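Local coordinates for protein mosquitocidal toxin (Lysinibacillus sphaericus, PDB 2VSE) that kills mosquito larvae, probably by ADP-ribosylating target proteins with an enzymatic domain that is joined to four ricin-B-like lectin domains, at residues Ala724-Asn729 with Gly809-Asn814; Val803-Gln808 with Asn825-Trp830. All blocks are in the same frame, centred on the assembly; numbering follows the deposited sequence.

How the interactions relate
Both interactions belong to the last ricin-B-like lectin domain of the chain, a beta-trefoil, and their centres lie about 11 Å apart. Along the sequence the segments alternate: 724-729, then 803-808, 809-814 and 825-830. The 803-808 and 809-814 segments are continuous, so strand 802-806 is held by the QXW-type turn in interaction 2 and then runs directly into the loop that meets strand 724-728 in interaction 1. The two contacts touch where V806 CG2 packs against I726 CD1 and F811 CE1, both at 4.0 Å. The loop leaving strand 802-806 thereby ties strand 724-728, early in the domain, to its C-terminal part.

Interaction 1. Residues Ala724-Asn729 with Gly809-Asn814; sequences AVIFDN and GNFANN
The side-chain amide of N813 stacks on the F727 ring where the loop joining strands 802-806 and 817-821 of a ricin-B-type beta-trefoil crosses strand 724-728. Three hydrogen bonds fasten it. N814 N donates to I726 O at 2.9 Å. The carboxamide of N813 supplies the other two: OD1 accepts from D728 N at 2.9 Å, the donor tilted 25° from the carbonyl plane, and ND2 reaches D728 OD2 at 3.1 Å. That oxygen is met from above the carboxylate plane, while the bond lies in the plane of the amide. Both ends of the amide are therefore engaged, which fixes its flip. The K713 amine makes a salt bridge to D728 OD1, bonds to F811 O and reaches N813 OD1 weakly, which probably fixes the orientation of the carboxylate and favours its charged form.

Stacking adds to the grip. The amide and ring planes are 13° apart, with N813 CG 3.7 Å above the centre of the F727 ring. With its CG anti to the backbone N (chi1 -160°), F727 holds the ring alongside the loop. N814 comes to the ring edge instead, ND2 lying in plane 3.7 Å from F727 CE1. A bound methylpentanediol, probably from the crystallisation liquor, also lies near this ring.

The apolar pair is I726 CG1 with F811 CD1, at 4.2 Å. Two methyls rest against backbone oxygens: I726 CG2 on A812 O and V725 CG1 on N814 O. Within the loop, N810 forms an Asx turn: its OD1 accepts from A812 N at 3.0 Å, with the donor above the carbonyl plane.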
loop_
_atom_site.group_PDB
_atom_site.type_symbol
_atom_site.label_atom_id
_atom_site.label_comp_id
_atom_site.label_asym_id
_atom_site.label_seq_id
_atom_site.Cartn_x
_atom_site.Cartn_y
_atom_site.Cartn_z
ATOM N N ALA A 724 2.415 1.812 45.342
ATOM C CA ALA A 724 1.732 1.188 44.224
ATOM C C ALA A 724 1.601 -0.297 44.524
ATOM O O ALA A 724 2.543 -0.908 45.034
ATOM C CB ALA A 724 2.508 1.387 42.936
ATOM N N VAL A 725 0.442 -0.867 44.212
ATOM C CA VAL A 725 0.219 -2.308 44.329
ATOM C C VAL A 725 -0.470 -2.815 43.075
ATOM O O VAL A 725 -0.914 -2.008 42.231
ATOM C CB VAL A 725 -0.692 -2.668 45.549
ATOM C CG1 VAL A 725 -0.056 -2.204 46.881
ATOM C CG2 VAL A 725 -2.120 -2.099 45.362
ATOM N N ILE A 726 -0.595 -4.136 42.961
ATOM C CA ILE A 726 -1.385 -4.752 41.884
ATOM C C ILE A 726 -2.736 -5.127 42.466
ATOM O O ILE A 726 -2.831 -5.491 43.621
ATOM C CB ILE A 726 -0.703 -6.034 41.318
ATOM C CG1 ILE A 726 -1.116 -6.309 39.870
ATOM C CG2 ILE A 726 -1.016 -7.271 42.198
ATOM C CD1 ILE A 726 -0.616 -5.315 38.841
ATOM N N PHE A 727 -3.792 -5.058 41.667
ATOM C CA PHE A 727 -5.142 -5.323 42.178
ATOM C C PHE A 727 -6.111 -5.500 41.005
ATOM O O PHE A 727 -5.911 -4.886 39.948
ATOM C CB PHE A 727 -5.613 -4.150 43.064
ATOM C CG PHE A 727 -6.740 -4.503 44.001
ATOM C CD1 PHE A 727 -6.480 -4.844 45.322
ATOM C CD2 PHE A 727 -8.063 -4.487 43.567
ATOM C CE1 PHE A 727 -7.516 -5.173 46.198
ATOM C CE2 PHE A 727 -9.096 -4.818 44.431
ATOM C CZ PHE A 727 -8.815 -5.160 45.762
ATOM N N ASP A 728 -7.151 -6.325 41.174
ATOM C CA ASP A 728 -8.161 -6.473 40.126
ATOM C C ASP A 728 -8.609 -5.097 39.626
ATOM O O ASP A 728 -8.712 -4.135 40.387
ATOM C CB ASP A 728 -9.421 -7.209 40.606
ATOM C CG ASP A 728 -9.137 -8.590 41.147
ATOM O OD1 ASP A 728 -8.244 -9.294 40.623
ATOM O OD2 ASP A 728 -9.827 -8.976 42.103
ATOM N N ASN A 729 -8.879 -4.999 38.336
ATOM C CA ASN A 729 -9.461 -3.784 37.777
ATOM C C ASN A 729 -10.895 -3.672 38.287
ATOM O O ASN A 729 -11.753 -4.488 37.936
ATOM C CB ASN A 729 -9.448 -3.842 36.246
ATOM C CG ASN A 729 -9.887 -2.506 35.561
ATOM O OD1 ASN A 729 -10.607 -1.677 36.128
ATOM N ND2 ASN A 729 -9.430 -2.322 34.323
ATOM N N GLY A 809 6.315 -12.064 41.109
ATOM C CA GLY A 809 5.332 -12.504 40.126
ATOM C C GLY A 809 4.066 -13.024 40.792
ATOM O O GLY A 809 3.411 -13.915 40.266
ATOM N N ASN A 810 3.740 -12.497 41.971
ATOM C CA ASN A 810 2.567 -12.908 42.720
ATOM C C ASN A 810 1.426 -11.975 42.361
ATOM O O ASN A 810 1.483 -10.768 42.562
ATOM C CB ASN A 810 2.824 -12.837 44.228
ATOM C CG ASN A 810 1.622 -13.309 45.065
ATOM O OD1 ASN A 810 0.582 -13.697 44.531
ATOM N ND2 ASN A 810 1.770 -13.276 46.387
ATOM N N PHE A 811 0.361 -12.534 41.833
ATOM C CA PHE A 811 -0.745 -11.689 41.402
ATOM C C PHE A 811 -1.903 -11.605 42.373
ATOM O O PHE A 811 -2.970 -11.123 42.000
ATOM C CB PHE A 811 -1.210 -12.022 39.969
ATOM C CG PHE A 811 -0.292 -11.463 38.939
ATOM C CD1 PHE A 811 -0.512 -10.188 38.421
ATOM C CD2 PHE A 811 0.870 -12.155 38.576
ATOM C CE1 PHE A 811 0.360 -9.633 37.523
ATOM C CE2 PHE A 811 1.754 -11.600 37.675
ATOM C CZ PHE A 811 1.493 -10.326 37.141
ATOM N N ALA A 812 -1.694 -12.050 43.608
ATOM C CA ALA A 812 -2.695 -11.836 44.638
ATOM C C ALA A 812 -2.903 -10.329 44.809
ATOM O O ALA A 812 -1.951 -9.544 44.753
ATOM C CB ALA A 812 -2.285 -12.489 45.954
ATOM N N ASN A 813 -4.158 -9.934 44.990
ATOM C CA ASN A 813 -4.498 -8.559 45.312
ATOM C C ASN A 813 -3.626 -7.992 46.439
ATOM O O ASN A 813 -3.428 -8.651 47.487
ATOM C CB ASN A 813 -5.987 -8.448 45.695
ATOM C CG ASN A 813 -6.922 -8.450 44.483
ATOM O OD1 ASN A 813 -6.547 -8.032 43.377
ATOM N ND2 ASN A 813 -8.163 -8.898 44.698
ATOM N N ASN A 814 -3.110 -6.784 46.195
ATOM C CA ASN A 814 -2.300 -6.008 47.146
ATOM C C ASN A 814 -0.816 -6.360 47.177
ATOM O O ASN A 814 -0.075 -5.821 48.012
ATOM C CB ASN A 814 -2.899 -6.004 48.567
ATOM C CG ASN A 814 -4.109 -5.091 48.682
ATOM O OD1 ASN A 814 -4.020 -3.889 48.402
ATOM N ND2 ASN A 814 -5.237 -5.643 49.096
#

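Interaction 2. Residues Val803-Gln808 with Asn825-Trp830; sequences VLDVFQ and NDNQLW
N827 grips V806 through both its backbone and its side chain. V806 N donates to N827 O at 2.9 Å, and N827 ND2 returns a bond of 2.9 Å to V806 O. The N827 chi1 of 63° folds the amide back over its own backbone, toward the strand. One residue on, Q828 NE2 donates to D805 OD2 at 2.9 Å. It uses the anti lone pair of that oxygen, and the amide and carboxylate planes stand 86° apart. W830 meets the strand with one side of its indole: the CH2 corner touches V806 CG2 at 3.5 Å, and the edge from NE1 to CZ2 runs beside L804 CB, with L804 O in the ring plane.

Two waters fill in the polar shell. One receives bonds from N825 ND2 and N827 ND2 and lies doubtfully close to D805 OD2. The other is within hydrogen-bonding distance of both L804 O and Q828 O, and W830 NE1 donates weakly to it at 3.2 Å.

Further out, the 3-10 turn 826-828 sets these groups in place. Q828 N bonds to N825 O, and Q828 OE1 accepts from N825 N at 3.1 Å and from Y823 N, while Q821 O takes a further bond from NE2. The sequence Q828-L829-W830 is the QXW signature of ricin-type trefoils. Here it joins strand 802-806, paired with strand 817-821, to the start of strand 830-834; the W830 indole packs on I794 of strand 791-796 and I715 of strand 713-717.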
loop_
_atom_site.group_PDB
_atom_site.type_symbol
_atom_site.label_atom_id
_atom_site.label_comp_id
_atom_site.label_asym_id
_atom_site.label_seq_id
_atom_site.Cartn_x
_atom_site.Cartn_y
_atom_site.Cartn_z
ATOM N N VAL A 803 13.112 -1.472 36.559
ATOM C CA VAL A 803 11.818 -1.388 35.905
ATOM C C VAL A 803 10.675 -1.863 36.833
ATOM O O VAL A 803 10.887 -2.671 37.751
ATOM C CB VAL A 803 11.807 -2.185 34.572
ATOM C CG1 VAL A 803 13.073 -1.873 33.748
ATOM C CG2 VAL A 803 11.655 -3.716 34.815
ATOM N N LEU A 804 9.466 -1.356 36.607
ATOM C CA LEU A 804 8.334 -1.761 37.424
ATOM C C LEU A 804 8.141 -3.258 37.292
ATOM O O LEU A 804 8.263 -3.809 36.198
ATOM C CB LEU A 804 7.055 -1.043 37.020
ATOM C CG LEU A 804 7.018 0.475 37.199
ATOM C CD1 LEU A 804 5.620 0.982 36.848
ATOM C CD2 LEU A 804 7.429 0.852 38.626
ATOM N N ASP A 805 7.829 -3.903 38.417
ATOM C CA ASP A 805 7.855 -5.342 38.523
ATOM C C ASP A 805 6.822 -5.734 39.583
ATOM O O ASP A 805 6.834 -5.222 40.720
ATOM C CB ASP A 805 9.280 -5.779 38.883
ATOM C CG ASP A 805 9.391 -7.260 39.256
ATOM O OD1 ASP A 805 8.611 -7.699 40.142
ATOM O OD2 ASP A 805 10.294 -7.966 38.699
ATOM N N VAL A 806 5.914 -6.631 39.218
ATOM C CA VAL A 806 4.949 -7.179 40.183
ATOM C C VAL A 806 5.678 -8.185 41.070
ATOM O O VAL A 806 6.100 -9.258 40.588
ATOM C CB VAL A 806 3.748 -7.869 39.480
ATOM C CG1 VAL A 806 2.737 -8.393 40.531
ATOM C CG2 VAL A 806 3.062 -6.897 38.510
ATOM N N PHE A 807 5.831 -7.812 42.345
ATOM C CA PHE A 807 6.704 -8.497 43.292
ATOM C C PHE A 807 6.543 -10.008 43.249
ATOM O O PHE A 807 5.431 -10.520 43.408
ATOM C CB PHE A 807 6.447 -7.968 44.706
ATOM C CG PHE A 807 7.083 -8.782 45.806
ATOM C CD1 PHE A 807 8.445 -9.040 45.811
ATOM C CD2 PHE A 807 6.312 -9.256 46.855
ATOM C CE1 PHE A 807 9.021 -9.768 46.833
ATOM C CE2 PHE A 807 6.875 -9.967 47.899
ATOM C CZ PHE A 807 8.237 -10.229 47.892
ATOM N N GLN A 808 7.653 -10.714 43.015
ATOM C CA GLN A 808 7.668 -12.177 43.120
ATOM C C GLN A 808 6.786 -12.853 42.059
ATOM O O GLN A 808 6.570 -14.047 42.081
ATOM C CB GLN A 808 7.265 -12.648 44.538
ATOM C CG GLN A 808 8.434 -12.798 45.448
ATOM C CD GLN A 808 8.104 -13.304 46.835
ATOM O OE1 GLN A 808 6.952 -13.350 47.275
ATOM N NE2 GLN A 808 9.129 -13.706 47.529
ATOM N N ASN A 825 10.464 -10.571 32.047
ATOM C CA ASN A 825 9.455 -11.443 32.629
ATOM C C ASN A 825 8.058 -10.845 32.435
ATOM O O ASN A 825 7.877 -9.618 32.389
ATOM C CB ASN A 825 9.682 -11.603 34.130
ATOM C CG ASN A 825 10.886 -12.451 34.469
ATOM O OD1 ASN A 825 11.402 -13.225 33.652
ATOM N ND2 ASN A 825 11.339 -12.312 35.713
ATOM N N ASP A 826 7.061 -11.715 32.371
ATOM C CA ASP A 826 5.680 -11.283 32.190
ATOM C C ASP A 826 5.206 -10.330 33.279
ATOM O O ASP A 826 4.394 -9.445 33.009
ATOM C CB ASP A 826 4.736 -12.482 32.082
ATOM C CG ASP A 826 4.901 -13.234 30.765
ATOM O OD1 ASP A 826 5.541 -12.712 29.823
ATOM O OD2 ASP A 826 4.398 -14.362 30.665
ATOM N N ASN A 827 5.709 -10.496 34.499
ATOM C CA ASN A 827 5.337 -9.583 35.561
ATOM C C ASN A 827 6.121 -8.275 35.493
ATOM O O ASN A 827 6.046 -7.490 36.431
ATOM C CB ASN A 827 5.568 -10.242 36.911
ATOM C CG ASN A 827 7.011 -10.564 37.127
ATOM O OD1 ASN A 827 7.619 -11.223 36.287
ATOM N ND2 ASN A 827 7.594 -10.061 38.215
ATOM N N GLN A 828 6.876 -8.052 34.409
ATOM C CA GLN A 828 7.595 -6.769 34.175
ATOM C C GLN A 828 7.130 -6.065 32.892
ATOM O O GLN A 828 7.682 -5.032 32.505
ATOM C CB GLN A 828 9.114 -6.972 34.100
ATOM C CG GLN A 828 9.675 -7.692 35.314
ATOM C CD GLN A 828 11.129 -7.999 35.172
ATOM O OE1 GLN A 828 11.591 -8.490 34.121
ATOM N NE2 GLN A 828 11.878 -7.727 36.232
ATOM N N LEU A 829 6.112 -6.632 32.247
ATOM C CA LEU A 829 5.598 -6.119 30.979
ATOM C C LEU A 829 4.166 -5.581 31.144
ATOM O O LEU A 829 3.356 -6.150 31.882
ATOM C CB LEU A 829 5.684 -7.191 29.884
ATOM C CG LEU A 829 7.141 -7.414 29.415
ATOM C CD1 LEU A 829 7.353 -8.826 28.924
ATOM C CD2 LEU A 829 7.600 -6.391 28.344
ATOM N N TRP A 830 3.856 -4.491 30.450
ATOM C CA TRP A 830 2.638 -3.746 30.736
ATOM C C TRP A 830 1.890 -3.352 29.484
ATOM O O TRP A 830 2.486 -3.156 28.426
ATOM C CB TRP A 830 2.985 -2.494 31.541
ATOM C CG TRP A 830 3.745 -2.825 32.790
ATOM C CD1 TRP A 830 5.103 -2.875 32.943
ATOM C CD2 TRP A 830 3.180 -3.194 34.051
ATOM N NE1 TRP A 830 5.416 -3.235 34.240
ATOM C CE2 TRP A 830 4.254 -3.435 34.937
ATOM C CE3 TRP A 830 1.866 -3.332 34.521
ATOM C CZ2 TRP A 830 4.057 -3.812 36.265
ATOM C CZ3 TRP A 830 1.670 -3.712 35.847
ATOM C CH2 TRP A 830 2.764 -3.942 36.701
HETATM O O HOH W 1 8.529 -2.709 33.557
HETATM O O HOH W 2 10.577 -10.376 38.172
#